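Local atomic coordinates of pentafunctional AROM polypeptide (Schizosaccharomyces pombe, PDB entry 5SWV), a protein that probably catalyses dehydration of 3-dehydroquinate and reduction of the resulting 3-dehydroshikimate to shikimate, two steps of the shikimate pathway. Residues V2-K5 with F6-K9; L102-R106 with Y107-F111; S119-T122 with I123-Y127; L181-E184 with E185-R189. All coordinates share one frame; numbering follows the deposited sequence.

Contact 1: residues V2-K5 with F6-K9; sequences VLQK and FKTK
Val2 meets Phe6 through its backbone: Val2 O lies over one face of the aromatic ring, offset toward the rim, with Phe6 CG the nearest ring atom at 3.5 Å. Phe6 chi1 of -68° sets CG beside its own backbone N, which turns the ring back under that carbonyl, and a weak bond from Phe6 N to Val2 O accompanies the overlap. One residue on, Leu3 O takes the amide proton of Lys7 N at 2.8 Å. The aliphatic part of Lys7 runs past Leu3 at a slant, Leu3 CG and Lys7 CD being 4.1 Å apart, while Leu3 and the Phe6 ring both also pack on Phe111. Bonds of this i to i+4 kind, repeated to Lys9, build the short helix 3-8. Its neighbours Pro75, Asp37 and Phe111 stand at or just before the starts of strands of the dehydroquinase TIM barrel, so the helix lies against the N-terminal end of the barrel strands. Gln4 O is gripped twice by Thr8, from Thr8 N at 3.2 Å and from Thr8 OG1, also 3.2 Å from Gln4 O; a chi1 of 58° swings that hydroxyl back toward the preceding turn. The Gln4 side chain bends at chi2 and crosses Thr8 at about a right angle, bringing Gln4 OE1 to 3.7 Å from Thr8 CG2. Lys5 O accepts from Lys9 N at 3.1 Å, the last bond of the helix, as the chain leaves the helical conformation at Lys9. Lys9 NZ reaches a salt bridge with Asp37 and the carbonyls of Arg11 and Gly517.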
loop_
_atom_site.group_PDB
_atom_site.type_symbol
_atom_site.label_atom_id
_atom_site.label_comp_id
_atom_site.label_asym_id
_atom_site.label_seq_id
_atom_site.Cartn_x
_atom_site.Cartn_y
_atom_site.Cartn_z
ATOM N N VAL A 2 -6.558 -7.010 9.855
ATOM C CA VAL A 2 -6.194 -5.576 9.579
ATOM C C VAL A 2 -5.389 -4.978 10.746
ATOM O O VAL A 2 -4.336 -4.376 10.531
ATOM C CB VAL A 2 -7.416 -4.661 9.296
ATOM C CG1 VAL A 2 -6.973 -3.405 8.544
ATOM C CG2 VAL A 2 -8.512 -5.393 8.517
ATOM N N LEU A 3 -5.906 -5.120 11.968
ATOM C CA LEU A 3 -5.139 -4.825 13.193
ATOM C C LEU A 3 -4.065 -5.886 13.449
ATOM O O LEU A 3 -2.963 -5.561 13.915
ATOM C CB LEU A 3 -6.059 -4.728 14.427
ATOM C CG LEU A 3 -5.414 -4.475 15.810
ATOM C CD1 LEU A 3 -4.715 -3.128 15.843
ATOM C CD2 LEU A 3 -6.431 -4.570 16.943
ATOM N N GLN A 4 -4.405 -7.149 13.165
ATOM C CA GLN A 4 -3.485 -8.285 13.307
ATOM C C GLN A 4 -2.256 -8.107 12.402
ATOM O O GLN A 4 -1.125 -8.411 12.795
ATOM C CB GLN A 4 -4.222 -9.611 13.003
ATOM C CG GLN A 4 -3.484 -10.893 13.397
ATOM C CD GLN A 4 -3.033 -10.921 14.861
ATOM O OE1 GLN A 4 -1.903 -11.330 15.170
ATOM N NE2 GLN A 4 -3.906 -10.472 15.767
ATOM N N LYS A 5 -2.506 -7.596 11.196
ATOM C CA LYS A 5 -1.455 -7.181 10.260
ATOM C C LYS A 5 -0.489 -6.185 10.910
ATOM O O LYS A 5 0.727 -6.382 10.890
ATOM C CB LYS A 5 -2.080 -6.525 9.016
ATOM C CG LYS A 5 -1.296 -6.751 7.733
ATOM C CD LYS A 5 -1.815 -7.966 6.980
ATOM C CE LYS A 5 -3.085 -7.627 6.221
ATOM N NZ LYS A 5 -3.612 -8.841 5.566
ATOM N N PHE A 6 -1.062 -5.127 11.483
ATOM C CA PHE A 6 -0.306 -4.046 12.129
ATOM C C PHE A 6 0.465 -4.518 13.383
ATOM O O PHE A 6 1.550 -4.007 13.684
ATOM C CB PHE A 6 -1.252 -2.879 12.519
ATOM C CG PHE A 6 -1.855 -2.098 11.353
ATOM C CD1 PHE A 6 -1.478 -2.300 10.015
ATOM C CD2 PHE A 6 -2.779 -1.092 11.623
ATOM C CE1 PHE A 6 -2.048 -1.545 8.995
ATOM C CE2 PHE A 6 -3.335 -0.336 10.607
ATOM C CZ PHE A 6 -2.969 -0.562 9.294
ATOM N N LYS A 7 -0.122 -5.477 14.102
ATOM C CA LYS A 7 0.440 -5.992 15.357
ATOM C C LYS A 7 1.685 -6.837 15.153
ATOM O O LYS A 7 2.631 -6.729 15.929
ATOM C CB LYS A 7 -0.595 -6.835 16.115
ATOM C CG LYS A 7 -1.661 -6.033 16.844
ATOM C CD LYS A 7 -2.660 -6.945 17.538
ATOM C CE LYS A 7 -2.000 -7.748 18.655
ATOM N NZ LYS A 7 -2.978 -8.117 19.709
ATOM N N THR A 8 1.657 -7.705 14.143
ATOM C CA THR A 8 2.801 -8.562 13.823
ATOM C C THR A 8 3.856 -7.825 13.007
ATOM O O THR A 8 5.007 -8.252 12.987
ATOM C CB THR A 8 2.394 -9.832 13.048
ATOM O OG1 THR A 8 1.716 -9.455 11.844
ATOM C CG2 THR A 8 1.506 -10.735 13.912
ATOM N N LYS A 9 3.468 -6.746 12.321
ATOM C CA LYS A 9 4.438 -5.819 11.694
ATOM C C LYS A 9 5.339 -5.185 12.775
ATOM O O LYS A 9 4.900 -4.930 13.896
ATOM C CB LYS A 9 3.693 -4.724 10.915
ATOM C CG LYS A 9 4.426 -4.126 9.733
ATOM C CD LYS A 9 3.414 -3.422 8.842
ATOM C CE LYS A 9 4.007 -2.924 7.536
ATOM N NZ LYS A 9 4.628 -1.589 7.688
#

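Contact 2: residues L102-R106 with Y107-F111; sequences LSAMR and YGCDF
Ala104 and Cys109 are joined by the wider of the two bonds of a Schellman motif, which ends helix 94-106 and turns the chain toward strand 111-115 of the dehydroquinase barrel. The evidence is the pairing of two backbone bonds with a left-handed residue. Cys109 N donates to Ala104 O at 3.1 Å and nearly straight, with an N-H...O angle of 168°; inside it, Gly108 N donates to Met105 O at 3.1 Å. Gly108 has a phi of 69°, which favours glycine and marks it as the C-prime residue. One last helical bond, Tyr107 N to Ser103 O, precedes the turn. Beyond it, Asp110 OD1 bonds Arg69 and the backbone of Ile76.

The aromatic contacts centre on Tyr107. Its chi1 sets CG between the backbone N and the carbonyl carbon, folding the ring back beneath the final helical turn. One face therefore receives both Ser103 O and Ala104 CA; the latter makes a CH-pi contact, 3.9 Å from the Tyr107 ring centroid and 24° off the ring normal. Ser103 OG lies by the CE2 side of the same ring. Val61, Ala62 and Ile65 of helix 58-69 also touch the Tyr107 side chain, so the ring joins two adjacent barrel helices.

Apolar packing adds Ala104 and Cys109: both lie on Phe78 of strand 76-79, with Ala104 CB 3.9 Å from Cys109 SG.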
loop_
_atom_site.group_PDB
_atom_site.type_symbol
_atom_site.label_atom_id
_atom_site.label_comp_id
_atom_site.label_asym_id
_atom_site.label_seq_id
_atom_site.Cartn_x
_atom_site.Cartn_y
_atom_site.Cartn_z
ATOM N N LEU A 102 -21.100 6.615 15.039
ATOM C CA LEU A 102 -22.002 5.520 14.680
ATOM C C LEU A 102 -22.134 5.357 13.182
ATOM O O LEU A 102 -22.138 4.240 12.661
ATOM C CB LEU A 102 -23.383 5.757 15.267
ATOM C CG LEU A 102 -23.507 5.533 16.772
ATOM C CD1 LEU A 102 -24.876 5.975 17.287
ATOM C CD2 LEU A 102 -23.228 4.085 17.150
ATOM N N SER A 103 -22.265 6.480 12.493
ATOM C CA SER A 103 -22.353 6.476 11.037
ATOM C C SER A 103 -21.101 5.879 10.373
ATOM O O SER A 103 -21.198 5.104 9.404
ATOM C CB SER A 103 -22.607 7.890 10.534
ATOM O OG SER A 103 -22.254 8.000 9.182
ATOM N N ALA A 104 -19.940 6.236 10.913
ATOM C CA ALA A 104 -18.665 5.758 10.414
ATOM C C ALA A 104 -18.522 4.248 10.505
ATOM O O ALA A 104 -17.914 3.615 9.629
ATOM C CB ALA A 104 -17.533 6.423 11.170
ATOM N N MET A 105 -19.065 3.682 11.571
ATOM C CA MET A 105 -19.032 2.241 11.771
ATOM C C MET A 105 -20.020 1.582 10.806
ATOM O O MET A 105 -19.729 0.526 10.247
ATOM C CB MET A 105 -19.294 1.887 13.248
ATOM C CG MET A 105 -18.183 2.426 14.155
ATOM S SD MET A 105 -18.299 2.334 15.961
ATOM C CE MET A 105 -20.055 2.404 16.262
ATOM N N ARG A 106 -21.157 2.229 10.574
ATOM C CA ARG A 106 -22.116 1.731 9.593
ATOM C C ARG A 106 -21.528 1.630 8.184
ATOM O O ARG A 106 -21.844 0.679 7.487
ATOM C CB ARG A 106 -23.424 2.544 9.579
ATOM C CG ARG A 106 -24.532 1.931 10.424
ATOM C CD ARG A 106 -25.812 2.747 10.370
ATOM N NE ARG A 106 -25.687 3.984 11.155
ATOM C CZ ARG A 106 -25.926 5.233 10.723
ATOM N NH1 ARG A 106 -26.337 5.489 9.476
ATOM N NH2 ARG A 106 -25.758 6.257 11.572
ATOM N N TYR A 107 -20.685 2.575 7.749
ATOM C CA TYR A 107 -20.049 2.424 6.415
ATOM C C TYR A 107 -18.629 1.829 6.447
ATOM O O TYR A 107 -17.846 2.039 5.529
ATOM C CB TYR A 107 -20.172 3.683 5.507
ATOM C CG TYR A 107 -19.792 5.030 6.088
ATOM C CD1 TYR A 107 -18.457 5.336 6.419
ATOM C CD2 TYR A 107 -20.758 6.033 6.269
ATOM C CE1 TYR A 107 -18.109 6.590 6.943
ATOM C CE2 TYR A 107 -20.405 7.286 6.791
ATOM C CZ TYR A 107 -19.084 7.556 7.130
ATOM O OH TYR A 107 -18.750 8.776 7.647
ATOM N N GLY A 108 -18.318 1.051 7.486
ATOM C CA GLY A 108 -17.120 0.198 7.509
ATOM C C GLY A 108 -15.752 0.871 7.590
ATOM O O GLY A 108 -14.809 0.424 6.926
ATOM N N CYS A 109 -15.635 1.934 8.392
ATOM C CA CYS A 109 -14.327 2.464 8.761
ATOM C C CYS A 109 -13.610 1.382 9.551
ATOM O O CYS A 109 -14.237 0.683 10.355
ATOM C CB CYS A 109 -14.432 3.748 9.590
ATOM S SG CYS A 109 -14.830 5.219 8.609
ATOM N N ASP A 110 -12.304 1.253 9.318
ATOM C CA ASP A 110 -11.498 0.205 9.951
ATOM C C ASP A 110 -11.307 0.475 11.430
ATOM O O ASP A 110 -11.426 -0.446 12.243
ATOM C CB ASP A 110 -10.153 0.076 9.264
ATOM C CG ASP A 110 -10.293 -0.209 7.792
ATOM O OD1 ASP A 110 -10.627 0.736 7.037
ATOM O OD2 ASP A 110 -10.075 -1.377 7.404
ATOM N N PHE A 111 -11.036 1.740 11.767
ATOM C CA PHE A 111 -10.930 2.191 13.157
ATOM C C PHE A 111 -11.747 3.458 13.405
ATOM O O PHE A 111 -11.995 4.240 12.493
ATOM C CB PHE A 111 -9.482 2.538 13.513
ATOM C CG PHE A 111 -8.490 1.459 13.227
ATOM C CD1 PHE A 111 -7.877 1.374 11.987
ATOM C CD2 PHE A 111 -8.116 0.568 14.215
ATOM C CE1 PHE A 111 -6.928 0.398 11.726
ATOM C CE2 PHE A 111 -7.170 -0.415 13.965
ATOM C CZ PHE A 111 -6.575 -0.503 12.718
#

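Contact 3: residues S119-T122 with I123-Y127; sequences SSET and INILY
Thr122 and Leu126, both buried, form the tight side of this first stretch of helix 120-128, lying side by side with Thr122 CG2 3.9 Å from Leu126 CD1. Thr122 chi1 of -74° makes the division of labour: the methyl turns along the helix to Leu126, while OG1 turns back toward the cap. Leu126 and Ile123 pack on Val114 within the beta-alpha-beta unit of strand 111-115, helix 120-128 and strand 134-140; Leu126 also meets Met101 and Leu102 of helix 94-106, which packs beside that unit. The other side is wetter. There the extended, exposed Glu121 runs alongside Ile125, Glu121 CG 4.1 Å from Ile125 CD1, and a water molecule donates to Glu121 O at 2.9 Å and weakly accepts from Asn124 ND2. Four backbone bonds, beginning with Ile123 N to Ser119 O at 2.9 Å, tie the first two turns together. Ser119 is the N-cap: its OG accepts from Thr122 N at 3.1 Å with an angle of 155°. Glu94 OE1 is bonded to both Ser119 OG and Thr122 OG1, and an ionised carboxylate there would probably be favoured by the positive end of the helix dipole.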
loop_
_atom_site.group_PDB
_atom_site.type_symbol
_atom_site.label_atom_id
_atom_site.label_comp_id
_atom_site.label_asym_id
_atom_site.label_seq_id
_atom_site.Cartn_x
_atom_site.Cartn_y
_atom_site.Cartn_z
ATOM N N SER A 119 -18.830 10.589 27.658
ATOM C CA SER A 119 -19.502 9.847 28.717
ATOM C C SER A 119 -19.370 8.342 28.504
ATOM O O SER A 119 -19.239 7.860 27.379
ATOM C CB SER A 119 -20.993 10.221 28.796
ATOM O OG SER A 119 -21.697 9.797 27.644
ATOM N N SER A 120 -19.402 7.613 29.608
ATOM C CA SER A 120 -19.316 6.169 29.569
ATOM C C SER A 120 -20.557 5.598 28.896
ATOM O O SER A 120 -20.494 4.540 28.273
ATOM C CB SER A 120 -19.155 5.612 30.981
ATOM O OG SER A 120 -20.190 6.079 31.831
ATOM N N GLU A 121 -21.678 6.305 29.010
ATOM C CA GLU A 121 -22.878 5.952 28.272
ATOM C C GLU A 121 -22.604 5.960 26.774
ATOM O O GLU A 121 -22.925 4.992 26.081
ATOM C CB GLU A 121 -24.060 6.892 28.606
ATOM C CG GLU A 121 -25.418 6.375 28.091
ATOM C CD GLU A 121 -26.555 7.381 28.196
ATOM O OE1 GLU A 121 -27.615 7.142 27.578
ATOM O OE2 GLU A 121 -26.388 8.413 28.878
ATOM N N THR A 122 -22.008 7.044 26.283
ATOM C CA THR A 122 -21.737 7.191 24.854
ATOM C C THR A 122 -20.703 6.177 24.395
ATOM O O THR A 122 -20.870 5.567 23.346
ATOM C CB THR A 122 -21.311 8.629 24.503
ATOM O OG1 THR A 122 -22.461 9.476 24.556
ATOM C CG2 THR A 122 -20.706 8.721 23.107
ATOM N N ILE A 123 -19.663 5.978 25.191
ATOM C CA ILE A 123 -18.604 5.048 24.833
ATOM C C ILE A 123 -19.159 3.645 24.656
ATOM O O ILE A 123 -18.840 2.960 23.681
ATOM C CB ILE A 123 -17.482 5.027 25.892
ATOM C CG1 ILE A 123 -16.720 6.346 25.876
ATOM C CG2 ILE A 123 -16.496 3.900 25.613
ATOM C CD1 ILE A 123 -15.844 6.525 27.085
ATOM N N ASN A 124 -19.989 3.232 25.609
ATOM C CA ASN A 124 -20.659 1.934 25.567
ATOM C C ASN A 124 -21.575 1.765 24.351
ATOM O O ASN A 124 -21.501 0.762 23.638
ATOM C CB ASN A 124 -21.470 1.753 26.846
ATOM C CG ASN A 124 -21.988 0.341 27.028
ATOM O OD1 ASN A 124 -21.304 -0.640 26.751
ATOM N ND2 ASN A 124 -23.181 0.240 27.536
ATOM N N ILE A 125 -22.433 2.749 24.106
ATOM C CA ILE A 125 -23.271 2.727 22.911
ATOM C C ILE A 125 -22.428 2.556 21.640
ATOM O O ILE A 125 -22.801 1.795 20.752
ATOM C CB ILE A 125 -24.119 3.992 22.814
ATOM C CG1 ILE A 125 -25.213 3.955 23.878
ATOM C CG2 ILE A 125 -24.746 4.137 21.432
ATOM C CD1 ILE A 125 -25.820 5.316 24.178
ATOM N N LEU A 126 -21.305 3.263 21.546
ATOM C CA LEU A 126 -20.426 3.116 20.390
ATOM C C LEU A 126 -19.809 1.734 20.375
ATOM O O LEU A 126 -19.692 1.128 19.320
ATOM C CB LEU A 126 -19.322 4.169 20.377
ATOM C CG LEU A 126 -19.766 5.632 20.218
ATOM C CD1 LEU A 126 -18.636 6.594 20.596
ATOM C CD2 LEU A 126 -20.278 5.912 18.810
ATOM N N TYR A 127 -19.412 1.236 21.543
ATOM C CA TYR A 127 -18.882 -0.133 21.659
ATOM C C TYR A 127 -19.922 -1.170 21.216
ATOM O O TYR A 127 -19.627 -2.021 20.382
ATOM C CB TYR A 127 -18.405 -0.410 23.094
ATOM C CG TYR A 127 -18.010 -1.842 23.341
ATOM C CD1 TYR A 127 -16.788 -2.329 22.898
ATOM C CD2 TYR A 127 -18.864 -2.717 24.018
ATOM C CE1 TYR A 127 -16.424 -3.642 23.119
ATOM C CE2 TYR A 127 -18.503 -4.035 24.244
ATOM C CZ TYR A 127 -17.283 -4.484 23.788
ATOM O OH TYR A 127 -16.912 -5.782 23.991
HETATM O O HOH W 1 -24.751 3.193 27.327
#

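Contact 4: residues L181-E184 with E185-R189; sequences LELE and EFRTR
Glu184 and Arg187 form a two-pronged salt bridge one helical turn long. The guanidinium is held side-on: Arg187 NE donates to Glu184 OE1 at 3.2 Å, and Arg187 NH2 donates to Glu184 OE2 at 3.0 Å with an angle of 168°. Both oxygens are met on their syn sides and lie close to the guanidinium plane, but the approach to OE1 is tilted well out of the carboxylate plane, that to OE2 less so; the two flat groups are turned 27° against each other. Conformation explains the fit. Glu184 has CG beside its backbone N, and a bend at chi2, -49°, holds the carboxylate out beside the helix; Arg187 leaves with CG anti to its N, then bends at chi2 and chi3, folding back one turn to meet it. Leu183 crosses Arg187 at a slant, Leu183 CD2 3.6 Å from Arg187 NH2. A water molecule fastens the carboxylate side further, donating to Glu184 OE1 and to Glu184 O and accepting from Thr188 OG1 at 3.1 Å. Backbone bonds such as Phe186 N to Glu182 O at 2.9 Å carry the helix through. Arg187 NH1 is bound by Asn214, which fixes the other end of the guanidinium. Helix 177-193 links strands 167-173 and 198-203 of the barrel; Leu183 and Phe186 rest on Leu200 of the latter strand, while the loop residue Trp148 meets the Phe186 ring and touches Leu183.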
loop_
_atom_site.group_PDB
_atom_site.type_symbol
_atom_site.label_atom_id
_atom_site.label_comp_id
_atom_site.label_asym_id
_atom_site.label_seq_id
_atom_site.Cartn_x
_atom_site.Cartn_y
_atom_site.Cartn_z
ATOM N N LEU A 181 11.952 9.435 28.656
ATOM C CA LEU A 181 12.542 8.275 29.322
ATOM C C LEU A 181 11.596 7.633 30.336
ATOM O O LEU A 181 11.485 6.412 30.383
ATOM C CB LEU A 181 13.863 8.660 29.991
ATOM C CG LEU A 181 14.946 9.209 29.050
ATOM C CD1 LEU A 181 16.236 9.391 29.821
ATOM C CD2 LEU A 181 15.203 8.309 27.852
ATOM N N GLU A 182 10.919 8.439 31.145
ATOM C CA GLU A 182 9.918 7.898 32.058
ATOM C C GLU A 182 8.817 7.167 31.273
ATOM O O GLU A 182 8.322 6.130 31.698
ATOM C CB GLU A 182 9.358 9.001 32.958
ATOM C CG GLU A 182 10.362 9.428 34.021
ATOM C CD GLU A 182 9.977 10.659 34.832
ATOM O OE1 GLU A 182 10.802 11.082 35.658
ATOM O OE2 GLU A 182 8.873 11.212 34.672
ATOM N N LEU A 183 8.484 7.705 30.107
ATOM C CA LEU A 183 7.489 7.121 29.238
ATOM C C LEU A 183 7.893 5.721 28.773
ATOM O O LEU A 183 7.054 4.831 28.763
ATOM C CB LEU A 183 7.205 8.050 28.059
ATOM C CG LEU A 183 6.153 7.596 27.054
ATOM C CD1 LEU A 183 5.502 8.777 26.362
ATOM C CD2 LEU A 183 6.734 6.641 26.025
ATOM N N GLU A 184 9.158 5.514 28.402
ATOM C CA GLU A 184 9.635 4.170 28.032
ATOM C C GLU A 184 9.602 3.169 29.192
ATOM O O GLU A 184 9.241 2.014 28.990
ATOM C CB GLU A 184 11.047 4.205 27.434
ATOM C CG GLU A 184 11.208 4.965 26.115
ATOM C CD GLU A 184 10.194 4.601 25.040
ATOM O OE1 GLU A 184 9.979 3.390 24.791
ATOM O OE2 GLU A 184 9.618 5.551 24.442
ATOM N N GLU A 185 9.980 3.605 30.390
ATOM C CA GLU A 185 9.775 2.799 31.609
ATOM C C GLU A 185 8.324 2.370 31.729
ATOM O O GLU A 185 8.036 1.186 31.921
ATOM C CB GLU A 185 10.161 3.575 32.866
ATOM C CG GLU A 185 11.626 3.442 33.216
ATOM C CD GLU A 185 12.219 4.682 33.896
ATOM O OE1 GLU A 185 11.480 5.494 34.525
ATOM O OE2 GLU A 185 13.460 4.839 33.798
ATOM N N PHE A 186 7.431 3.349 31.600
ATOM C CA PHE A 186 6.003 3.105 31.630
ATOM C C PHE A 186 5.590 2.113 30.535
ATOM O O PHE A 186 4.909 1.142 30.819
ATOM C CB PHE A 186 5.224 4.426 31.514
ATOM C CG PHE A 186 3.725 4.248 31.509
ATOM C CD1 PHE A 186 3.014 4.194 32.704
ATOM C CD2 PHE A 186 3.028 4.111 30.312
ATOM C CE1 PHE A 186 1.639 4.015 32.707
ATOM C CE2 PHE A 186 1.653 3.924 30.310
ATOM C CZ PHE A 186 0.958 3.878 31.509
ATOM N N ARG A 187 6.028 2.340 29.300
ATOM C CA ARG A 187 5.727 1.428 28.214
ATOM C C ARG A 187 6.081 -0.003 28.589
ATOM O O ARG A 187 5.288 -0.910 28.337
ATOM C CB ARG A 187 6.444 1.831 26.924
ATOM C CG ARG A 187 6.509 0.723 25.887
ATOM C CD ARG A 187 6.407 1.184 24.451
ATOM N NE ARG A 187 6.980 2.501 24.171
ATOM C CZ ARG A 187 6.463 3.407 23.323
ATOM N NH1 ARG A 187 5.333 3.185 22.660
ATOM N NH2 ARG A 187 7.079 4.573 23.139
ATOM N N THR A 188 7.257 -0.209 29.186
ATOM C CA THR A 188 7.701 -1.573 29.518
ATOM C C THR A 188 6.755 -2.201 30.558
ATOM O O THR A 188 6.322 -3.336 30.377
ATOM C CB THR A 188 9.184 -1.633 29.980
ATOM O OG1 THR A 188 10.034 -1.150 28.941
ATOM C CG2 THR A 188 9.607 -3.053 30.278
ATOM N N ARG A 189 6.408 -1.444 31.600
ATOM C CA ARG A 189 5.587 -1.952 32.712
ATOM C C ARG A 189 4.150 -2.340 32.323
ATOM O O ARG A 189 3.659 -3.398 32.723
ATOM C CB ARG A 189 5.515 -0.925 33.855
ATOM C CG ARG A 189 6.825 -0.640 34.566
ATOM C CD ARG A 189 6.597 -0.056 35.960
ATOM N NE ARG A 189 5.757 1.161 35.976
ATOM C CZ ARG A 189 6.174 2.421 35.756
ATOM N NH1 ARG A 189 7.453 2.701 35.470
ATOM N NH2 ARG A 189 5.291 3.424 35.811
HETATM O O HOH W 2 10.516 0.879 26.674
#

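Overall arrangement
From the N terminus the four contacts follow in series; each is local and closes no long loop, and none nests in or crosses another. Contacts 1, 3 and 4 each span successive turns of a single helix, whereas contact 2 closes the turn between helix 94-106 and strand 111-115. Contact 1 reaches contact 2 where Val2 CG1 packs on Asp110, tying the N-terminal helix to the approach to a barrel strand. Contact 2 in turn meets contact 3, with Met105 CE against Leu126 O, so neighbouring barrel helices are joined. Contact 4 belongs to a later beta-alpha-beta unit and touches none of these: its nearest atoms are about 12 Å from contact 1 and about 18 Å from contact 3.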